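Local coordinates for protein Ton_1535 (Thermococcus onnurineus, PDB 3ZPJ) that is of unknown function but folds as an all-helical alpha-solenoid containing an unusual left-handed helical turn, at residues P110-A121 and I136-A147; F278-A287 and F302-K311. All coordinates share one frame; numbering follows the deposited sequence.

Both interactions join helices that follow one another in the alpha-solenoid, but they lie on opposite sides of the chain's centre, about 45 Å apart between centres, and share no element. Interaction 1 is a helix-to-helix seam between helices 110-126 and 130-146, partly buried and without a hydrogen bond across it; small residues and interlocking aliphatic groups do the work, with one phenylalanine ring under an alanine methyl. Interaction 2 sets helix 280-293 against the end of helix 296-303 and the turn leading into helix 309-325. Part of it is apolar as well, built round two phenylalanine rings, but it adds a more exposed polar part in which a carboxylate grips backbone N-H groups of the turn.

Interaction 1: residues P110-A121 and I136-A147; sequences PIEKGMVLSTLA and IFNIAFDTIIGA
The methyl of Ala121 stands almost squarely over the centre of the Phe137 ring, its CB 3.4 Å from the ring centroid and 8° off the normal, a CH-pi contact at one end of an antiparallel helix pair. The same ring puts its CE1 corner against Ser118, 3.8 Å from Ser118 CB. Were Phe137 replaced by an alanine, the Ala121 methyl would probably lose the ring beneath it and a gap would open beside Ser118.

At mid-seam the packing is knobs-into-holes. Leu117 fits among Ile136, Ile139, Ala140 and Thr143; its CB meets Ala140 CB at 3.5 Å, while CD1 lies against Thr143 OG1, the two side chains crossing at about a right angle. Thr143 is the answering knob, held among Pro110, Lys113, Gly114 and Leu117. Its OG1 lies beside the backbone N (chi1 -56°), which sets the CG2 methyl anti to that N and into this hole, 3.4 Å from Pro110 O. Within its own helix OG1 donates to Ile139 O at 2.6 Å, from above the carbonyl plane; Thr143 N reaches the same oxygen from the opposite face.

Gly114 permits the close approach: its CA lies 4.3 Å from Ala140 CA, and a side chain there would clash with Ile144 CG1. Beyond it, Ala147 CB touches the Pro110 ring at CG, 3.6 Å away. The segment axes come within 8.0 Å at 165°.

The pair lies within the alpha-solenoid array. Leu117 and Leu120 also pack on the preceding helix 90-104, Val116 and Leu120 reach helix 70-86, and Phe137 and Ile144 lean on helix 151-170, which continues the stack.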
loop_
_atom_site.group_PDB
_atom_site.type_symbol
_atom_site.label_atom_id
_atom_site.label_comp_id
_atom_site.label_asym_id
_atom_site.label_seq_id
_atom_site.Cartn_x
_atom_site.Cartn_y
_atom_site.Cartn_z
ATOM N N PRO A 110 25.529 12.422 -9.657
ATOM C CA PRO A 110 24.255 11.810 -10.080
ATOM C C PRO A 110 23.755 10.772 -9.098
ATOM O O PRO A 110 22.540 10.612 -8.926
ATOM C CB PRO A 110 24.571 11.172 -11.446
ATOM C CG PRO A 110 26.067 11.261 -11.614
ATOM C CD PRO A 110 26.569 12.346 -10.698
ATOM N N ILE A 111 24.676 10.071 -8.449
ATOM C CA ILE A 111 24.260 9.144 -7.414
ATOM C C ILE A 111 23.689 9.946 -6.246
ATOM O O ILE A 111 22.678 9.561 -5.674
ATOM C CB ILE A 111 25.389 8.177 -6.971
ATOM C CG1 ILE A 111 25.815 7.300 -8.145
ATOM C CG2 ILE A 111 24.910 7.269 -5.843
ATOM C CD1 ILE A 111 26.849 6.274 -7.786
ATOM N N GLU A 112 24.293 11.086 -5.906
ATOM C CA GLU A 112 23.689 11.874 -4.839
ATOM C C GLU A 112 22.312 12.391 -5.275
ATOM O O GLU A 112 21.321 12.244 -4.539
ATOM C CB GLU A 112 24.584 13.014 -4.367
ATOM C CG GLU A 112 24.209 13.533 -2.972
ATOM C CD GLU A 112 25.063 14.713 -2.524
ATOM O OE1 GLU A 112 26.045 15.043 -3.228
ATOM O OE2 GLU A 112 24.752 15.307 -1.466
ATOM N N LYS A 113 22.244 12.966 -6.476
ATOM C CA LYS A 113 20.971 13.432 -7.013
ATOM C C LYS A 113 19.880 12.363 -6.920
ATOM O O LYS A 113 18.776 12.642 -6.455
ATOM C CB LYS A 113 21.114 13.850 -8.453
ATOM C CG LYS A 113 19.906 14.574 -9.023
ATOM C CD LYS A 113 20.336 15.361 -10.261
ATOM C CE LYS A 113 19.150 15.865 -11.059
ATOM N NZ LYS A 113 19.579 16.846 -12.107
ATOM N N GLY A 114 20.214 11.148 -7.344
ATOM C CA GLY A 114 19.261 10.055 -7.384
ATOM C C GLY A 114 18.706 9.772 -6.008
ATOM O O GLY A 114 17.513 9.527 -5.848
ATOM N N MET A 115 19.586 9.812 -5.015
ATOM C CA MET A 115 19.229 9.506 -3.634
ATOM C C MET A 115 18.245 10.526 -3.091
ATOM O O MET A 115 17.222 10.179 -2.481
ATOM C CB MET A 115 20.490 9.510 -2.770
ATOM C CG MET A 115 21.468 8.400 -3.098
ATOM S SD MET A 115 20.898 6.812 -2.492
ATOM C CE MET A 115 22.401 6.319 -1.665
ATOM N N VAL A 116 18.577 11.791 -3.307
ATOM C CA VAL A 116 17.723 12.885 -2.893
ATOM C C VAL A 116 16.381 12.790 -3.605
ATOM O O VAL A 116 15.345 12.937 -2.972
ATOM C CB VAL A 116 18.389 14.241 -3.184
ATOM C CG1 VAL A 116 17.382 15.371 -3.098
ATOM C CG2 VAL A 116 19.555 14.472 -2.232
ATOM N N LEU A 117 16.382 12.499 -4.905
ATOM C CA LEU A 117 15.096 12.399 -5.616
ATOM C C LEU A 117 14.152 11.336 -5.041
ATOM O O LEU A 117 12.933 11.549 -4.956
ATOM C CB LEU A 117 15.289 12.162 -7.104
ATOM C CG LEU A 117 15.937 13.357 -7.776
ATOM C CD1 LEU A 117 16.181 13.048 -9.236
ATOM C CD2 LEU A 117 15.021 14.547 -7.622
ATOM N N SER A 118 14.709 10.205 -4.626
ATOM C CA SER A 118 13.856 9.109 -4.166
ATOM C C SER A 118 13.258 9.422 -2.799
ATOM O O SER A 118 12.200 8.900 -2.457
ATOM C CB SER A 118 14.618 7.777 -4.156
ATOM O OG SER A 118 15.918 7.943 -3.626
ATOM N N THR A 119 13.947 10.265 -2.026
ATOM C CA THR A 119 13.472 10.744 -0.727
ATOM C C THR A 119 12.285 11.662 -0.969
ATOM O O THR A 119 11.246 11.575 -0.310
ATOM C CB THR A 119 14.580 11.552 0.030
ATOM O OG1 THR A 119 15.610 10.668 0.472
ATOM C CG2 THR A 119 14.010 12.274 1.252
ATOM N N LEU A 120 12.466 12.552 -1.927
ATOM C CA LEU A 120 11.433 13.478 -2.336
ATOM C C LEU A 120 10.251 12.714 -2.913
ATOM O O LEU A 120 9.101 13.031 -2.631
ATOM C CB LEU A 120 12.031 14.428 -3.359
ATOM C CG LEU A 120 11.267 15.278 -4.370
ATOM C CD1 LEU A 120 10.032 15.920 -3.810
ATOM C CD2 LEU A 120 12.249 16.353 -4.868
ATOM N N ALA A 121 10.537 11.699 -3.717
ATOM C CA ALA A 121 9.480 10.829 -4.209
ATOM C C ALA A 121 8.752 10.164 -3.038
ATOM O O ALA A 121 7.532 10.005 -3.056
ATOM C CB ALA A 121 10.052 9.779 -5.134
ATOM N N ILE A 136 8.773 10.634 -10.094
ATOM C CA ILE A 136 10.015 11.076 -9.516
ATOM C C ILE A 136 10.917 9.896 -9.161
ATOM O O ILE A 136 12.138 9.952 -9.371
ATOM C CB ILE A 136 9.753 11.961 -8.291
ATOM C CG1 ILE A 136 8.985 13.213 -8.718
ATOM C CG2 ILE A 136 11.057 12.316 -7.577
ATOM C CD1 ILE A 136 9.623 13.965 -9.873
ATOM N N PHE A 137 10.320 8.819 -8.653
ATOM C CA PHE A 137 11.094 7.611 -8.387
ATOM C C PHE A 137 11.778 7.158 -9.672
ATOM O O PHE A 137 12.928 6.734 -9.652
ATOM C CB PHE A 137 10.212 6.475 -7.847
ATOM C CG PHE A 137 10.099 6.435 -6.345
ATOM C CD1 PHE A 137 11.230 6.273 -5.552
ATOM C CD2 PHE A 137 8.854 6.509 -5.724
ATOM C CE1 PHE A 137 11.137 6.203 -4.161
ATOM C CE2 PHE A 137 8.744 6.446 -4.328
ATOM C CZ PHE A 137 9.890 6.291 -3.539
ATOM N N ASN A 138 11.061 7.255 -10.789
ATOM C CA ASN A 138 11.586 6.812 -12.066
ATOM C C ASN A 138 12.702 7.700 -12.577
ATOM O O ASN A 138 13.670 7.208 -13.149
ATOM C CB ASN A 138 10.472 6.708 -13.103
ATOM C CG ASN A 138 9.776 5.366 -13.053
ATOM O OD1 ASN A 138 8.692 5.236 -12.492
ATOM N ND2 ASN A 138 10.417 4.354 -13.599
ATOM N N ILE A 139 12.555 9.008 -12.384
ATOM C CA ILE A 139 13.626 9.945 -12.691
ATOM C C ILE A 139 14.821 9.638 -11.780
ATOM O O ILE A 139 15.971 9.613 -12.239
ATOM C CB ILE A 139 13.208 11.414 -12.469
ATOM C CG1 ILE A 139 11.896 11.734 -13.184
ATOM C CG2 ILE A 139 14.309 12.364 -12.936
ATOM C CD1 ILE A 139 11.821 11.228 -14.584
ATOM N N ALA A 140 14.547 9.384 -10.497
ATOM C CA ALA A 140 15.636 9.094 -9.571
ATOM C C ALA A 140 16.397 7.898 -10.107
ATOM O O ALA A 140 17.614 7.952 -10.258
ATOM C CB ALA A 140 15.125 8.820 -8.169
ATOM N N PHE A 141 15.658 6.845 -10.449
ATOM C CA PHE A 141 16.241 5.620 -11.001
ATOM C C PHE A 141 17.020 5.854 -12.297
ATOM O O PHE A 141 18.144 5.367 -12.426
ATOM C CB PHE A 141 15.155 4.560 -11.207
ATOM C CG PHE A 141 15.651 3.259 -11.819
ATOM C CD1 PHE A 141 16.282 2.299 -11.038
ATOM C CD2 PHE A 141 15.455 2.989 -13.165
ATOM C CE1 PHE A 141 16.717 1.100 -11.602
ATOM C CE2 PHE A 141 15.877 1.793 -13.724
ATOM C CZ PHE A 141 16.505 0.850 -12.933
ATOM N N ASP A 142 16.437 6.607 -13.236
ATOM C CA ASP A 142 17.115 6.924 -14.495
ATOM C C ASP A 142 18.396 7.708 -14.224
ATOM O O ASP A 142 19.356 7.596 -14.965
ATOM C CB ASP A 142 16.230 7.761 -15.437
ATOM C CG ASP A 142 14.931 7.065 -15.835
ATOM O OD1 ASP A 142 14.853 5.821 -15.775
ATOM O OD2 ASP A 142 13.976 7.781 -16.216
ATOM N N THR A 143 18.395 8.518 -13.171
ATOM C CA THR A 143 19.540 9.357 -12.867
ATOM C C THR A 143 20.728 8.509 -12.457
ATOM O O THR A 143 21.849 8.752 -12.903
ATOM C CB THR A 143 19.228 10.363 -11.746
ATOM O OG1 THR A 143 18.095 11.140 -12.127
ATOM C CG2 THR A 143 20.421 11.302 -11.498
ATOM N N ILE A 144 20.483 7.504 -11.622
ATOM C CA ILE A 144 21.567 6.656 -11.154
ATOM C C ILE A 144 22.052 5.734 -12.268
ATOM O O ILE A 144 23.234 5.757 -12.653
ATOM C CB ILE A 144 21.149 5.858 -9.928
ATOM C CG1 ILE A 144 20.977 6.806 -8.745
ATOM C CG2 ILE A 144 22.188 4.786 -9.615
ATOM C CD1 ILE A 144 20.412 6.138 -7.508
ATOM N N ILE A 145 21.125 4.964 -12.820
ATOM C CA ILE A 145 21.448 4.041 -13.906
ATOM C C ILE A 145 22.155 4.683 -15.113
ATOM O O ILE A 145 22.894 4.018 -15.832
ATOM C CB ILE A 145 20.191 3.312 -14.403
ATOM C CG1 ILE A 145 20.559 1.977 -15.046
ATOM C CG2 ILE A 145 19.428 4.174 -15.369
ATOM C CD1 ILE A 145 20.879 0.907 -14.040
ATOM N N GLY A 146 21.929 5.967 -15.348
ATOM C CA GLY A 146 22.505 6.588 -16.523
ATOM C C GLY A 146 23.886 7.143 -16.245
ATOM O O GLY A 146 24.630 7.464 -17.172
ATOM N N ALA A 147 24.222 7.264 -14.963
ATOM C CA ALA A 147 25.481 7.864 -14.544
ATOM C C ALA A 147 26.674 7.043 -15.016
ATOM O O ALA A 147 26.553 5.840 -15.259
ATOM C CB ALA A 147 25.517 8.031 -13.046
#

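Interaction 2: residues F278-A287 and F302-K311; sequences FTDVNVQHIA and FAKEIQNIHK
One face of the Phe302 ring is covered by Ile286, whose CG2 sits 3.6 Å from the ring centroid and only 2° off the normal. At the ring's edge lie Val283 CG1 and Phe278 CE2, and the Phe302 edge is directed at the face of Phe278 in an offset edge-to-face pair, the planes 77° apart. This aromatic cluster belongs to the alpha-solenoid stack: Phe278 and Ile286 also touch helix 240-256, while Ala303 and Ile306 pack on helix 309-325.

Ile306 continues the apolar seam beyond Phe302. Its CG1 slides past Val283 CG1 at 3.7 Å, and its CG2 meets the aliphatic CG of Gln284.

The Asp280 carboxylate then fastens the turn between helices 296-303 and 309-325. Its CG is anti to the backbone N (chi1 -161°), which carries the group across to two consecutive N-H groups: Gln307 N bonds to OD1 at 2.7 Å and Asn308 N to OD2 at 3.1 Å, both nearly straight, on the syn sides but tilted out of the carboxylate plane. The double grip probably limits rotation of the carboxylate. Asn308 in turn N-caps helix 309-325, its OD1 accepting from Lys311 N at 2.6 Å.

Gln284 NE2, from the same helix as Asp280, supplies a third, bent bond, reaching Asp280 OD2 at 2.8 Å from well above the carboxylate plane, on the face opposite Asn308 N.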
loop_
_atom_site.group_PDB
_atom_site.type_symbol
_atom_site.label_atom_id
_atom_site.label_comp_id
_atom_site.label_asym_id
_atom_site.label_seq_id
_atom_site.Cartn_x
_atom_site.Cartn_y
_atom_site.Cartn_z
ATOM N N PHE A 278 -26.919 -6.934 -3.484
ATOM C CA PHE A 278 -25.724 -7.082 -4.289
ATOM C C PHE A 278 -25.862 -6.473 -5.662
ATOM O O PHE A 278 -26.915 -6.569 -6.283
ATOM C CB PHE A 278 -25.388 -8.558 -4.431
ATOM C CG PHE A 278 -25.023 -9.222 -3.140
ATOM C CD1 PHE A 278 -23.912 -8.812 -2.426
ATOM C CD2 PHE A 278 -25.777 -10.270 -2.650
ATOM C CE1 PHE A 278 -23.571 -9.431 -1.239
ATOM C CE2 PHE A 278 -25.437 -10.893 -1.469
ATOM C CZ PHE A 278 -24.338 -10.475 -0.763
ATOM N N THR A 279 -24.794 -5.843 -6.139
ATOM C CA THR A 279 -24.717 -5.525 -7.551
ATOM C C THR A 279 -24.137 -6.754 -8.222
ATOM O O THR A 279 -23.474 -7.560 -7.572
ATOM C CB THR A 279 -23.779 -4.377 -7.824
ATOM O OG1 THR A 279 -22.484 -4.727 -7.349
ATOM C CG2 THR A 279 -24.256 -3.112 -7.133
ATOM N N ASP A 280 -24.380 -6.893 -9.519
ATOM C CA ASP A 280 -23.943 -8.070 -10.252
ATOM C C ASP A 280 -22.436 -8.235 -10.167
ATOM O O ASP A 280 -21.919 -9.347 -10.107
ATOM C CB ASP A 280 -24.382 -7.991 -11.711
ATOM C CG ASP A 280 -24.366 -9.340 -12.390
ATOM O OD1 ASP A 280 -24.921 -10.305 -11.819
ATOM O OD2 ASP A 280 -23.783 -9.441 -13.485
ATOM N N VAL A 281 -21.724 -7.119 -10.137
ATOM C CA VAL A 281 -20.293 -7.195 -9.989
ATOM C C VAL A 281 -19.921 -7.750 -8.604
ATOM O O VAL A 281 -19.017 -8.578 -8.495
ATOM C CB VAL A 281 -19.633 -5.835 -10.265
ATOM C CG1 VAL A 281 -18.190 -5.817 -9.763
ATOM C CG2 VAL A 281 -19.719 -5.525 -11.759
ATOM N N ASN A 282 -20.630 -7.322 -7.560
ATOM C CA ASN A 282 -20.434 -7.903 -6.228
ATOM C C ASN A 282 -20.661 -9.420 -6.261
ATOM O O ASN A 282 -19.876 -10.194 -5.703
ATOM C CB ASN A 282 -21.355 -7.251 -5.187
ATOM C CG ASN A 282 -20.964 -5.811 -4.873
ATOM O OD1 ASN A 282 -19.815 -5.414 -5.072
ATOM N ND2 ASN A 282 -21.921 -5.026 -4.375
ATOM N N VAL A 283 -21.718 -9.834 -6.948
ATOM C CA VAL A 283 -22.008 -11.250 -7.113
ATOM C C VAL A 283 -20.856 -11.995 -7.786
ATOM O O VAL A 283 -20.384 -13.020 -7.290
ATOM C CB VAL A 283 -23.271 -11.438 -7.930
ATOM C CG1 VAL A 283 -23.544 -12.905 -8.140
ATOM C CG2 VAL A 283 -24.425 -10.755 -7.238
ATOM N N GLN A 284 -20.393 -11.463 -8.909
ATOM C CA GLN A 284 -19.259 -12.044 -9.613
ATOM C C GLN A 284 -18.042 -12.138 -8.718
ATOM O O GLN A 284 -17.346 -13.152 -8.689
ATOM C CB GLN A 284 -18.932 -11.209 -10.841
ATOM C CG GLN A 284 -20.092 -11.134 -11.809
ATOM C CD GLN A 284 -19.933 -10.028 -12.814
ATOM O OE1 GLN A 284 -18.833 -9.511 -13.011
ATOM N NE2 GLN A 284 -21.029 -9.652 -13.458
ATOM N N HIS A 285 -17.798 -11.071 -7.977
ATOM C CA HIS A 285 -16.614 -10.988 -7.142
ATOM C C HIS A 285 -16.664 -12.037 -6.025
ATOM O O HIS A 285 -15.679 -12.739 -5.761
ATOM C CB HIS A 285 -16.485 -9.576 -6.560
ATOM C CG HIS A 285 -15.157 -9.310 -5.919
ATOM N ND1 HIS A 285 -14.070 -10.137 -6.094
ATOM C CD2 HIS A 285 -14.746 -8.305 -5.108
ATOM C CE1 HIS A 285 -13.041 -9.655 -5.414
ATOM N NE2 HIS A 285 -13.426 -8.549 -4.807
ATOM N N ILE A 286 -17.820 -12.143 -5.377
ATOM C CA ILE A 286 -17.983 -13.101 -4.296
ATOM C C ILE A 286 -17.866 -14.538 -4.813
ATOM O O ILE A 286 -17.279 -15.397 -4.141
ATOM C CB ILE A 286 -19.301 -12.863 -3.550
ATOM C CG1 ILE A 286 -19.207 -11.567 -2.752
ATOM C CG2 ILE A 286 -19.618 -14.017 -2.620
ATOM C CD1 ILE A 286 -20.537 -11.036 -2.260
ATOM N N ALA A 287 -18.391 -14.782 -6.017
ATOM C CA ALA A 287 -18.300 -16.100 -6.644
ATOM C C ALA A 287 -16.849 -16.503 -6.892
ATOM O O ALA A 287 -16.450 -17.648 -6.680
ATOM C CB ALA A 287 -19.106 -16.142 -7.946
ATOM N N PHE A 302 -23.678 -18.326 -5.742
ATOM C CA PHE A 302 -23.402 -17.014 -6.308
ATOM C C PHE A 302 -23.257 -17.016 -7.827
ATOM O O PHE A 302 -23.902 -16.216 -8.501
ATOM C CB PHE A 302 -22.219 -16.352 -5.607
ATOM C CG PHE A 302 -22.581 -15.781 -4.277
ATOM C CD1 PHE A 302 -23.131 -14.516 -4.185
ATOM C CD2 PHE A 302 -22.425 -16.521 -3.127
ATOM C CE1 PHE A 302 -23.495 -13.989 -2.966
ATOM C CE2 PHE A 302 -22.781 -15.999 -1.911
ATOM C CZ PHE A 302 -23.321 -14.731 -1.830
ATOM N N ALA A 303 -22.454 -17.933 -8.359
ATOM C CA ALA A 303 -22.265 -18.035 -9.798
ATOM C C ALA A 303 -23.591 -18.105 -10.567
ATOM O O ALA A 303 -23.747 -17.463 -11.608
ATOM C CB ALA A 303 -21.388 -19.228 -10.129
ATOM N N LYS A 304 -24.554 -18.862 -10.050
ATOM C CA LYS A 304 -25.835 -18.986 -10.732
ATOM C C LYS A 304 -26.677 -17.698 -10.722
ATOM O O LYS A 304 -27.687 -17.611 -11.420
ATOM C CB LYS A 304 -26.637 -20.168 -10.174
ATOM C CG LYS A 304 -25.891 -21.488 -10.243
ATOM C CD LYS A 304 -26.841 -22.672 -10.304
ATOM C CE LYS A 304 -26.761 -23.514 -9.044
ATOM N NZ LYS A 304 -27.086 -24.938 -9.314
ATOM N N GLU A 305 -26.261 -16.698 -9.944
ATOM C CA GLU A 305 -27.014 -15.443 -9.869
ATOM C C GLU A 305 -26.366 -14.332 -10.667
ATOM O O GLU A 305 -26.913 -13.233 -10.747
ATOM C CB GLU A 305 -27.205 -14.991 -8.415
ATOM C CG GLU A 305 -28.288 -15.744 -7.650
ATOM C CD GLU A 305 -29.704 -15.371 -8.086
ATOM O OE1 GLU A 305 -30.159 -14.248 -7.759
ATOM O OE2 GLU A 305 -30.366 -16.205 -8.744
ATOM N N ILE A 306 -25.197 -14.611 -11.239
ATOM C CA ILE A 306 -24.528 -13.662 -12.121
ATOM C C ILE A 306 -25.377 -13.417 -13.365
ATOM O O ILE A 306 -25.709 -14.349 -14.097
ATOM C CB ILE A 306 -23.151 -14.174 -12.555
ATOM C CG1 ILE A 306 -22.245 -14.364 -11.338
ATOM C CG2 ILE A 306 -22.517 -13.219 -13.556
ATOM C CD1 ILE A 306 -20.996 -15.173 -11.644
ATOM N N GLN A 307 -25.736 -12.158 -13.596
ATOM C CA GLN A 307 -26.623 -11.802 -14.697
ATOM C C GLN A 307 -25.878 -11.662 -16.024
ATOM O O GLN A 307 -26.392 -12.049 -17.066
ATOM C CB GLN A 307 -27.397 -10.521 -14.372
ATOM C CG GLN A 307 -28.430 -10.680 -13.266
ATOM C CD GLN A 307 -29.666 -11.435 -13.725
ATOM O OE1 GLN A 307 -30.093 -12.400 -13.086
ATOM N NE2 GLN A 307 -30.258 -10.993 -14.832
ATOM N N ASN A 308 -24.667 -11.118 -15.993
ATOM C CA ASN A 308 -23.856 -11.059 -17.209
ATOM C C ASN A 308 -23.556 -12.452 -17.760
ATOM O O ASN A 308 -22.861 -13.243 -17.125
ATOM C CB ASN A 308 -22.543 -10.311 -16.987
ATOM C CG ASN A 308 -21.662 -10.341 -18.219
ATOM O OD1 ASN A 308 -20.879 -11.272 -18.422
ATOM N ND2 ASN A 308 -21.813 -9.337 -19.073
ATOM N N ILE A 309 -24.068 -12.727 -18.955
ATOM C CA ILE A 309 -24.023 -14.063 -19.530
ATOM C C ILE A 309 -22.600 -14.617 -19.681
ATOM O O ILE A 309 -22.374 -15.819 -19.552
ATOM C CB ILE A 309 -24.840 -14.129 -20.861
ATOM C CG1 ILE A 309 -25.172 -15.566 -21.219
ATOM C CG2 ILE A 309 -24.116 -13.434 -22.000
ATOM C CD1 ILE A 309 -26.067 -15.680 -22.418
ATOM N N HIS A 310 -21.629 -13.741 -19.905
ATOM C CA HIS A 310 -20.259 -14.199 -20.100
ATOM C C HIS A 310 -19.551 -14.445 -18.780
ATOM O O HIS A 310 -18.833 -15.437 -18.621
ATOM C CB HIS A 310 -19.483 -13.212 -20.971
ATOM C CG HIS A 310 -20.087 -13.015 -22.328
ATOM N ND1 HIS A 310 -20.920 -11.958 -22.627
ATOM C CD2 HIS A 310 -20.006 -13.760 -23.457
ATOM C CE1 HIS A 310 -21.315 -12.051 -23.886
ATOM N NE2 HIS A 310 -20.775 -13.137 -24.411
ATOM N N LYS A 311 -19.757 -13.543 -17.830
ATOM C CA LYS A 311 -19.164 -13.708 -16.514
ATOM C C LYS A 311 -19.716 -14.965 -15.855
ATOM O O LYS A 311 -18.988 -15.699 -15.197
ATOM C CB LYS A 311 -19.415 -12.481 -15.635
ATOM C CG LYS A 311 -18.155 -11.668 -15.366
ATOM C CD LYS A 311 -17.646 -11.016 -16.644
ATOM C CE LYS A 311 -16.228 -10.508 -16.486
ATOM N NZ LYS A 311 -15.250 -11.631 -16.410
#